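Membrane lipoprotein family protein (Aeropyrum pernix, PDB 4PEV) binds adenosine and probably serves as the membrane-tethered solute-binding component of an ABC transporter. Local coordinates at residues Tyr207-Met216 with Asp376-Lys387; Ser390-Pro398 with Ala413-Glu421. All coordinates share one frame; numbering follows the deposited sequence.

Contact 1: Tyr207-Met216 with Asp376-Lys387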
loop_
_atom_site.group_PDB
_atom_site.type_symbol
_atom_site.label_atom_id
_atom_site.label_comp_id
_atom_site.label_asym_id
_atom_site.label_seq_id
_atom_site.Cartn_x
_atom_site.Cartn_y
_atom_site.Cartn_z
ATOM N N TYR C 207 0.964 9.068 12.899
ATOM C CA TYR C 207 0.510 10.439 12.844
ATOM C C TYR C 207 -0.994 10.474 12.947
ATOM O O TYR C 207 -1.538 11.182 13.775
ATOM C CB TYR C 207 0.951 11.124 11.550
ATOM C CG TYR C 207 0.491 12.558 11.476
ATOM C CD1 TYR C 207 -0.771 12.864 11.009
ATOM C CD2 TYR C 207 1.308 13.604 11.895
ATOM C CE1 TYR C 207 -1.214 14.165 10.946
ATOM C CE2 TYR C 207 0.869 14.923 11.832
ATOM C CZ TYR C 207 -0.401 15.187 11.362
ATOM O OH TYR C 207 -0.889 16.465 11.270
ATOM N N GLY C 208 -1.656 9.711 12.088
ATOM C CA GLY C 208 -3.114 9.699 12.020
ATOM C C GLY C 208 -3.786 9.256 13.304
ATOM O O GLY C 208 -4.856 9.736 13.631
ATOM N N VAL C 209 -3.164 8.337 14.031
ATOM C CA VAL C 209 -3.721 7.856 15.301
ATOM C C VAL C 209 -3.576 8.925 16.376
ATOM O O VAL C 209 -4.508 9.153 17.146
ATOM C CB VAL C 209 -3.034 6.550 15.787
ATOM C CG1 VAL C 209 -3.371 6.256 17.249
ATOM C CG2 VAL C 209 -3.415 5.374 14.896
ATOM N N GLN C 210 -2.404 9.559 16.442
ATOM C CA GLN C 210 -2.158 10.598 17.436
ATOM C C GLN C 210 -3.013 11.810 17.152
ATOM O O GLN C 210 -3.458 12.480 18.082
ATOM C CB GLN C 210 -0.696 11.019 17.448
ATOM C CG GLN C 210 0.273 9.947 17.909
ATOM C CD GLN C 210 0.061 9.575 19.355
ATOM O OE1 GLN C 210 -0.990 9.065 19.715
ATOM N NE2 GLN C 210 1.055 9.829 20.191
ATOM N N TYR C 211 -3.241 12.086 15.869
ATOM C CA TYR C 211 -4.088 13.191 15.455
ATOM C C TYR C 211 -5.468 12.964 16.043
ATOM O O TYR C 211 -6.004 13.820 16.739
ATOM C CB TYR C 211 -4.142 13.254 13.931
ATOM C CG TYR C 211 -4.810 14.471 13.314
ATOM C CD1 TYR C 211 -6.183 14.491 13.083
ATOM C CD2 TYR C 211 -4.061 15.573 12.906
ATOM C CE1 TYR C 211 -6.796 15.580 12.489
ATOM C CE2 TYR C 211 -4.665 16.667 12.308
ATOM C CZ TYR C 211 -6.034 16.661 12.102
ATOM O OH TYR C 211 -6.660 17.740 11.515
ATOM N N TYR C 212 -6.019 11.785 15.786
ATOM C CA TYR C 212 -7.309 11.390 16.331
ATOM C C TYR C 212 -7.329 11.539 17.841
ATOM O O TYR C 212 -8.166 12.236 18.370
ATOM C CB TYR C 212 -7.626 9.952 15.949
ATOM C CG TYR C 212 -8.975 9.515 16.419
ATOM C CD1 TYR C 212 -10.110 9.815 15.694
ATOM C CD2 TYR C 212 -9.120 8.820 17.608
ATOM C CE1 TYR C 212 -11.357 9.417 16.129
ATOM C CE2 TYR C 212 -10.367 8.418 18.056
ATOM C CZ TYR C 212 -11.479 8.718 17.313
ATOM O OH TYR C 212 -12.712 8.308 17.759
ATOM N N ASN C 213 -6.382 10.898 18.520
ATOM C CA ASN C 213 -6.227 11.017 19.975
ATOM C C ASN C 213 -6.233 12.434 20.521
ATOM O O ASN C 213 -6.966 12.721 21.471
ATOM C CB ASN C 213 -4.939 10.345 20.416
ATOM C CG ASN C 213 -5.051 8.848 20.424
ATOM O OD1 ASN C 213 -6.143 8.294 20.487
ATOM N ND2 ASN C 213 -3.920 8.183 20.373
ATOM N N GLN C 214 -5.418 13.306 19.930
ATOM C CA GLN C 214 -5.355 14.717 20.346
ATOM C C GLN C 214 -6.630 15.479 20.045
ATOM O O GLN C 214 -7.123 16.199 20.898
ATOM C CB GLN C 214 -4.166 15.431 19.725
ATOM C CG GLN C 214 -2.864 15.059 20.413
ATOM C CD GLN C 214 -1.658 15.762 19.825
ATOM O OE1 GLN C 214 -1.793 16.720 19.049
ATOM N NE2 GLN C 214 -0.462 15.290 20.191
ATOM N N ALA C 215 -7.189 15.302 18.857
ATOM C CA ALA C 215 -8.450 15.977 18.506
ATOM C C ALA C 215 -9.662 15.430 19.257
ATOM O O ALA C 215 -10.770 15.876 19.006
ATOM C CB ALA C 215 -8.708 15.900 17.000
HETATM N N MSE C 216 -9.458 14.471 20.162
HETATM C CA MSE C 216 -10.573 13.716 20.738
HETATM C C MSE C 216 -10.385 13.258 22.170
HETATM O O MSE C 216 -11.289 12.643 22.739
HETATM C CB MSE C 216 -10.732 12.508 19.816
HETATM C CG MSE C 216 -12.139 11.971 19.734
HETATM SE SE MSE C 216 -13.117 12.983 18.352
HETATM C CE MSE C 216 -14.919 12.471 18.975
ATOM N N ASP C 376 -17.442 11.550 13.590
ATOM C CA ASP C 376 -16.236 12.248 14.014
ATOM C C ASP C 376 -15.026 11.704 13.288
ATOM O O ASP C 376 -14.146 12.469 12.907
ATOM C CB ASP C 376 -16.016 12.098 15.521
ATOM C CG ASP C 376 -17.027 12.876 16.349
ATOM O OD1 ASP C 376 -17.362 14.028 15.987
ATOM O OD2 ASP C 376 -17.488 12.327 17.375
ATOM N N GLY C 377 -14.982 10.379 13.121
ATOM C CA GLY C 377 -13.973 9.719 12.297
ATOM C C GLY C 377 -13.890 10.329 10.906
ATOM O O GLY C 377 -12.795 10.703 10.451
ATOM N N TRP C 378 -15.052 10.459 10.258
ATOM C CA TRP C 378 -15.166 11.018 8.899
ATOM C C TRP C 378 -14.901 12.509 8.807
ATOM O O TRP C 378 -14.375 12.994 7.803
ATOM C CB TRP C 378 -16.560 10.746 8.334
ATOM C CG TRP C 378 -16.794 9.303 8.028
ATOM C CD1 TRP C 378 -17.785 8.498 8.522
ATOM C CD2 TRP C 378 -15.998 8.483 7.169
ATOM N NE1 TRP C 378 -17.661 7.229 8.010
ATOM C CE2 TRP C 378 -16.572 7.191 7.177
ATOM C CE3 TRP C 378 -14.849 8.715 6.386
ATOM C CZ2 TRP C 378 -16.036 6.130 6.432
ATOM C CZ3 TRP C 378 -14.318 7.666 5.648
ATOM C CH2 TRP C 378 -14.909 6.387 5.678
ATOM N N ARG C 379 -15.308 13.221 9.851
ATOM C CA ARG C 379 -15.123 14.657 9.978
ATOM C C ARG C 379 -13.619 14.908 10.046
ATOM O O ARG C 379 -13.086 15.719 9.294
ATOM C CB ARG C 379 -15.847 15.138 11.255
ATOM C CG ARG C 379 -16.206 16.615 11.368
ATOM C CD ARG C 379 -16.499 17.010 12.825
ATOM N NE ARG C 379 -15.260 17.277 13.589
ATOM C CZ ARG C 379 -14.898 16.715 14.756
ATOM N NH1 ARG C 379 -15.670 15.832 15.387
ATOM N NH2 ARG C 379 -13.739 17.059 15.319
ATOM N N LEU C 380 -12.937 14.170 10.918
ATOM C CA LEU C 380 -11.472 14.242 11.036
ATOM C C LEU C 380 -10.707 13.770 9.793
ATOM O O LEU C 380 -9.686 14.367 9.450
ATOM C CB LEU C 380 -10.989 13.449 12.246
ATOM C CG LEU C 380 -11.406 14.053 13.585
ATOM C CD1 LEU C 380 -11.196 13.055 14.717
ATOM C CD2 LEU C 380 -10.657 15.356 13.852
ATOM N N VAL C 381 -11.172 12.695 9.142
ATOM C CA VAL C 381 -10.627 12.270 7.837
ATOM C C VAL C 381 -10.642 13.447 6.888
ATOM O O VAL C 381 -9.610 13.834 6.371
ATOM C CB VAL C 381 -11.444 11.120 7.191
ATOM C CG1 VAL C 381 -11.112 10.968 5.706
ATOM C CG2 VAL C 381 -11.206 9.802 7.927
ATOM N N GLU C 382 -11.830 14.007 6.684
ATOM C CA GLU C 382 -12.038 15.133 5.775
ATOM C C GLU C 382 -11.204 16.377 6.150
ATOM O O GLU C 382 -10.687 17.070 5.282
ATOM C CB GLU C 382 -13.536 15.466 5.707
ATOM C CG GLU C 382 -13.907 16.529 4.677
ATOM C CD GLU C 382 -13.305 16.266 3.299
ATOM O OE1 GLU C 382 -13.669 15.245 2.670
ATOM O OE2 GLU C 382 -12.462 17.081 2.843
ATOM N N GLU C 383 -11.056 16.635 7.439
ATOM C CA GLU C 383 -10.304 17.788 7.899
ATOM C C GLU C 383 -8.816 17.601 7.687
ATOM O O GLU C 383 -8.090 18.577 7.656
ATOM C CB GLU C 383 -10.617 18.071 9.378
ATOM C CG GLU C 383 -9.592 18.882 10.184
ATOM C CD GLU C 383 -9.962 18.945 11.670
ATOM O OE1 GLU C 383 -11.114 19.355 11.969
ATOM O OE2 GLU C 383 -9.121 18.567 12.535
ATOM N N LEU C 384 -8.344 16.361 7.556
ATOM C CA LEU C 384 -6.924 16.127 7.287
ATOM C C LEU C 384 -6.661 16.006 5.793
ATOM O O LEU C 384 -5.690 16.552 5.277
ATOM C CB LEU C 384 -6.426 14.882 8.008
ATOM C CG LEU C 384 -4.923 14.588 7.857
ATOM C CD1 LEU C 384 -4.064 15.805 8.169
ATOM C CD2 LEU C 384 -4.507 13.411 8.736
ATOM N N LYS C 385 -7.529 15.279 5.108
ATOM C CA LYS C 385 -7.497 15.173 3.657
ATOM C C LYS C 385 -7.405 16.550 3.034
ATOM O O LYS C 385 -6.652 16.749 2.087
ATOM C CB LYS C 385 -8.756 14.448 3.194
ATOM C CG LYS C 385 -9.118 14.503 1.722
ATOM C CD LYS C 385 -10.314 13.572 1.513
ATOM C CE LYS C 385 -11.338 14.093 0.508
ATOM N NZ LYS C 385 -11.280 13.329 -0.771
ATOM N N GLN C 386 -8.148 17.506 3.586
ATOM C CA GLN C 386 -8.185 18.852 3.020
ATOM C C GLN C 386 -7.020 19.729 3.415
ATOM O O GLN C 386 -6.589 20.560 2.624
ATOM C CB GLN C 386 -9.512 19.559 3.312
ATOM C CG GLN C 386 -10.456 19.496 2.124
ATOM C CD GLN C 386 -9.749 19.857 0.820
ATOM O OE1 GLN C 386 -8.978 20.824 0.761
ATOM N NE2 GLN C 386 -9.979 19.056 -0.223
ATOM N N LYS C 387 -6.503 19.553 4.623
ATOM C CA LYS C 387 -5.289 20.257 5.007
ATOM C C LYS C 387 -4.118 19.805 4.143
ATOM O O LYS C 387 -3.194 20.578 3.903
ATOM C CB LYS C 387 -4.990 20.071 6.497
ATOM C CG LYS C 387 -5.935 20.893 7.376
ATOM C CD LYS C 387 -5.934 20.489 8.847
ATOM C CE LYS C 387 -4.661 20.926 9.551
ATOM N NZ LYS C 387 -4.693 20.577 10.997
#
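Y211 pushes its ring as a knob into a hole formed by L380, E383, L384 and K387, packing helix 196-214 against helix 375-389 in one lobe of the periplasmic-binding-protein fold. The two segment axes cross at 120°, 11.1 Å apart. The chi1 of -171°, which sets CG opposite the backbone N, carries the hydroxyl to the polar side of the hole. There Y211 OH donates to the anti lone pair of E383 OE2 at 2.8 Å, the ring and carboxylate planes turned 67° apart. K387 NZ approaches near the ring plane and gives the same OH a weak hydrogen bond, so this oxygen lies between an acid and a base.

L380 divides its methyls. CD1 lies 3.6 Å from Y212 CD1, the side chains meeting at about a right angle, while CD2 sits 3.7 Å from A215 CB and also touches Y211 CE1. The hydroxyl of Y212 is held elsewhere, by N175 on helix 159-181. The selenium of selenomethionine M216 lies 4.1 Å from L380 CD1, and its chain crosses D376 at a similar angle. At the other end, L384 CD2 meets the edge of the Y207 ring, 4.0 Å from Y207 CE1.

Contact 2: Ser390-Pro398 with Ala413-Glu421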
loop_
_atom_site.group_PDB
_atom_site.type_symbol
_atom_site.label_atom_id
_atom_site.label_comp_id
_atom_site.label_asym_id
_atom_site.label_seq_id
_atom_site.Cartn_x
_atom_site.Cartn_y
_atom_site.Cartn_z
ATOM N N SER C 390 -4.657 21.032 0.191
ATOM C CA SER C 390 -4.461 22.485 0.154
ATOM C C SER C 390 -2.985 22.880 0.243
ATOM O O SER C 390 -2.632 24.004 -0.075
ATOM C CB SER C 390 -5.226 23.171 1.292
ATOM O OG SER C 390 -4.505 23.064 2.517
ATOM N N GLY C 391 -2.122 21.977 0.688
ATOM C CA GLY C 391 -0.708 22.306 0.826
ATOM C C GLY C 391 -0.425 22.813 2.221
ATOM O O GLY C 391 0.732 22.935 2.619
ATOM N N GLU C 392 -1.484 23.089 2.983
ATOM C CA GLU C 392 -1.331 23.556 4.359
ATOM C C GLU C 392 -0.544 22.538 5.199
ATOM O O GLU C 392 0.049 22.902 6.206
ATOM C CB GLU C 392 -2.699 23.840 4.991
ATOM C CG GLU C 392 -2.642 24.558 6.336
ATOM C CD GLU C 392 -3.842 24.251 7.235
ATOM O OE1 GLU C 392 -3.638 24.066 8.470
ATOM O OE2 GLU C 392 -4.987 24.191 6.710
ATOM N N ILE C 393 -0.555 21.267 4.783
ATOM C CA ILE C 393 0.235 20.200 5.420
ATOM C C ILE C 393 1.051 19.420 4.376
ATOM O O ILE C 393 0.546 19.063 3.298
ATOM C CB ILE C 393 -0.675 19.244 6.234
ATOM C CG1 ILE C 393 -0.709 19.674 7.703
ATOM C CG2 ILE C 393 -0.206 17.797 6.159
ATOM C CD1 ILE C 393 -1.576 18.793 8.586
ATOM N N LYS C 394 2.318 19.179 4.710
ATOM C CA LYS C 394 3.205 18.357 3.900
ATOM C C LYS C 394 4.157 17.614 4.836
ATOM O O LYS C 394 4.805 18.218 5.692
ATOM C CB LYS C 394 3.983 19.212 2.887
ATOM C CG LYS C 394 4.688 18.429 1.773
ATOM C CD LYS C 394 5.699 19.301 1.015
ATOM C CE LYS C 394 6.337 18.590 -0.171
ATOM N NZ LYS C 394 5.332 18.255 -1.219
ATOM N N PHE C 395 4.225 16.300 4.664
ATOM C CA PHE C 395 5.081 15.462 5.487
ATOM C C PHE C 395 6.541 15.540 5.028
ATOM O O PHE C 395 6.822 15.933 3.902
ATOM C CB PHE C 395 4.594 14.010 5.431
ATOM C CG PHE C 395 3.222 13.799 6.013
ATOM C CD1 PHE C 395 2.090 13.926 5.221
ATOM C CD2 PHE C 395 3.065 13.449 7.349
ATOM C CE1 PHE C 395 0.826 13.719 5.751
ATOM C CE2 PHE C 395 1.804 13.244 7.886
ATOM C CZ PHE C 395 0.681 13.380 7.087
ATOM N N VAL C 396 7.461 15.154 5.905
ATOM C CA VAL C 396 8.883 15.076 5.565
ATOM C C VAL C 396 9.218 13.653 5.111
ATOM O O VAL C 396 8.740 12.698 5.699
ATOM C CB VAL C 396 9.794 15.431 6.767
ATOM C CG1 VAL C 396 11.217 15.722 6.288
ATOM C CG2 VAL C 396 9.252 16.632 7.530
ATOM N N THR C 397 10.044 13.524 4.074
ATOM C CA THR C 397 10.527 12.220 3.622
ATOM C C THR C 397 11.800 11.909 4.393
ATOM O O THR C 397 12.834 12.495 4.102
ATOM C CB THR C 397 10.872 12.222 2.108
ATOM O OG1 THR C 397 10.130 13.250 1.432
ATOM C CG2 THR C 397 10.584 10.837 1.474
ATOM N N PRO C 398 11.743 10.992 5.377
ATOM C CA PRO C 398 12.976 10.684 6.127
ATOM C C PRO C 398 14.194 10.309 5.253
ATOM O O PRO C 398 14.086 9.494 4.329
ATOM C CB PRO C 398 12.570 9.506 7.032
ATOM C CG PRO C 398 11.242 9.041 6.540
ATOM C CD PRO C 398 10.595 10.219 5.880
ATOM N N ALA C 413 5.495 10.562 21.383
ATOM C CA ALA C 413 5.432 11.582 22.424
ATOM C C ALA C 413 4.330 12.623 22.207
ATOM O O ALA C 413 4.213 13.551 22.984
ATOM C CB ALA C 413 6.777 12.289 22.523
ATOM N N GLY C 414 3.544 12.507 21.147
ATOM C CA GLY C 414 2.487 13.484 20.886
ATOM C C GLY C 414 2.956 14.775 20.238
ATOM O O GLY C 414 2.181 15.735 20.096
ATOM N N ASN C 415 4.217 14.800 19.826
ATOM C CA ASN C 415 4.760 15.923 19.081
ATOM C C ASN C 415 4.560 15.701 17.553
ATOM O O ASN C 415 5.485 15.304 16.838
ATOM C CB ASN C 415 6.229 16.118 19.493
ATOM C CG ASN C 415 6.964 17.127 18.630
ATOM O OD1 ASN C 415 6.356 17.971 17.964
ATOM N ND2 ASN C 415 8.292 17.028 18.628
ATOM N N LEU C 416 3.343 15.962 17.067
ATOM C CA LEU C 416 2.985 15.697 15.670
ATOM C C LEU C 416 3.761 16.522 14.660
ATOM O O LEU C 416 3.949 16.076 13.533
ATOM C CB LEU C 416 1.508 15.963 15.396
ATOM C CG LEU C 416 0.444 15.329 16.277
ATOM C CD1 LEU C 416 -0.933 15.577 15.665
ATOM C CD2 LEU C 416 0.707 13.849 16.481
ATOM N N GLU C 417 4.176 17.729 15.032
ATOM C CA GLU C 417 4.797 18.644 14.061
ATOM C C GLU C 417 6.163 18.138 13.549
ATOM O O GLU C 417 6.662 18.623 12.530
ATOM C CB GLU C 417 4.904 20.064 14.644
ATOM C CG GLU C 417 3.553 20.762 14.846
ATOM C CD GLU C 417 3.632 21.997 15.752
ATOM O OE1 GLU C 417 2.607 22.342 16.389
ATOM O OE2 GLU C 417 4.712 22.629 15.846
ATOM N N ALA C 418 6.740 17.150 14.247
ATOM C CA ALA C 418 7.998 16.496 13.833
ATOM C C ALA C 418 7.911 15.848 12.458
ATOM O O ALA C 418 8.901 15.811 11.736
ATOM C CB ALA C 418 8.430 15.454 14.862
ATOM N N ALA C 419 6.731 15.337 12.109
ATOM C CA ALA C 419 6.499 14.668 10.826
ATOM C C ALA C 419 6.334 15.623 9.633
ATOM O O ALA C 419 6.409 15.182 8.485
ATOM C CB ALA C 419 5.277 13.766 10.936
ATOM N N LEU C 420 6.119 16.914 9.904
ATOM C CA LEU C 420 5.821 17.908 8.869
ATOM C C LEU C 420 6.963 18.904 8.681
ATOM O O LEU C 420 8.020 18.783 9.295
ATOM C CB LEU C 420 4.553 18.666 9.260
ATOM C CG LEU C 420 3.361 17.803 9.683
ATOM C CD1 LEU C 420 2.257 18.628 10.328
ATOM C CD2 LEU C 420 2.831 17.058 8.472
ATOM N N GLU C 421 6.730 19.905 7.841
ATOM C CA GLU C 421 7.691 20.976 7.608
ATOM C C GLU C 421 7.217 22.290 8.236
ATOM O O GLU C 421 8.023 23.170 8.554
ATOM C CB GLU C 421 7.881 21.160 6.105
ATOM C CG GLU C 421 8.391 19.918 5.376
ATOM C CD GLU C 421 8.183 19.987 3.865
ATOM O OE1 GLU C 421 7.478 20.908 3.401
ATOM O OE2 GLU C 421 8.715 19.122 3.130
HETATM O O HOH W 1 6.848 12.437 7.315
#
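F395 has L420 over one face of its ring: L420 CD2 stands 4.1 Å from the ring centroid and 22° off the normal, a CH-pi contact displaced toward the rim. The backbones of F395 and L420 form a single antiparallel beta bridge, as its non-hydrogen-bonded pair, where the C-terminal tail returns after helix 401-412. The two side chains run side by side and point the same way. Both have CG anti to the carbonyl carbon (chi1 -64° for F395); F395 CB lies near A419 O and L420 CB near K394 O. A419 CB lies 4.2 Å from F395 CD2, and Y207 of helix 196-214 meets the ring edge-to-face. Cutting F395 back to an alanine is likely to leave L420 CD2 without its aromatic face and open a gap against Y207.

In the bridge, V396 N donates to A419 O at 2.8 Å; the matching bond from E421 N to K394 O is weak. Between them, the CA atoms of F395 and L420 make CA-H...O contacts to A419 O and K394 O.

I393 extends the apolar side, its CG2 reaching L420 CD2. The Schellman motif at G414 ends helix 401-412, and the 3-10 turn 416-419 then brings A419 to the bridge. At the outer side K394 and E421 cross without a salt bridge: K394 NZ is 5.6 Å from E421 OE2, and instead the methylene carbon K394 CD lies 3.4 Å from E421 OE1.

Both segments of contact 1 precede those of contact 2 in sequence, and the two centres lie about 14 Å apart. Helix 375-389 leads directly from one into the other: I393 N binds K387 O just past its end. Helix 196-214 serves both as well, since Q214 NE2 reaches G414 O and Q210 packs on L416. Helix 159-181 borders both, touching L384 in contact 1 and F395 in contact 2. The C-terminal part of the chain thus packs on helices 196-214 and 159-181 of one lobe, away from the adenosine pocket.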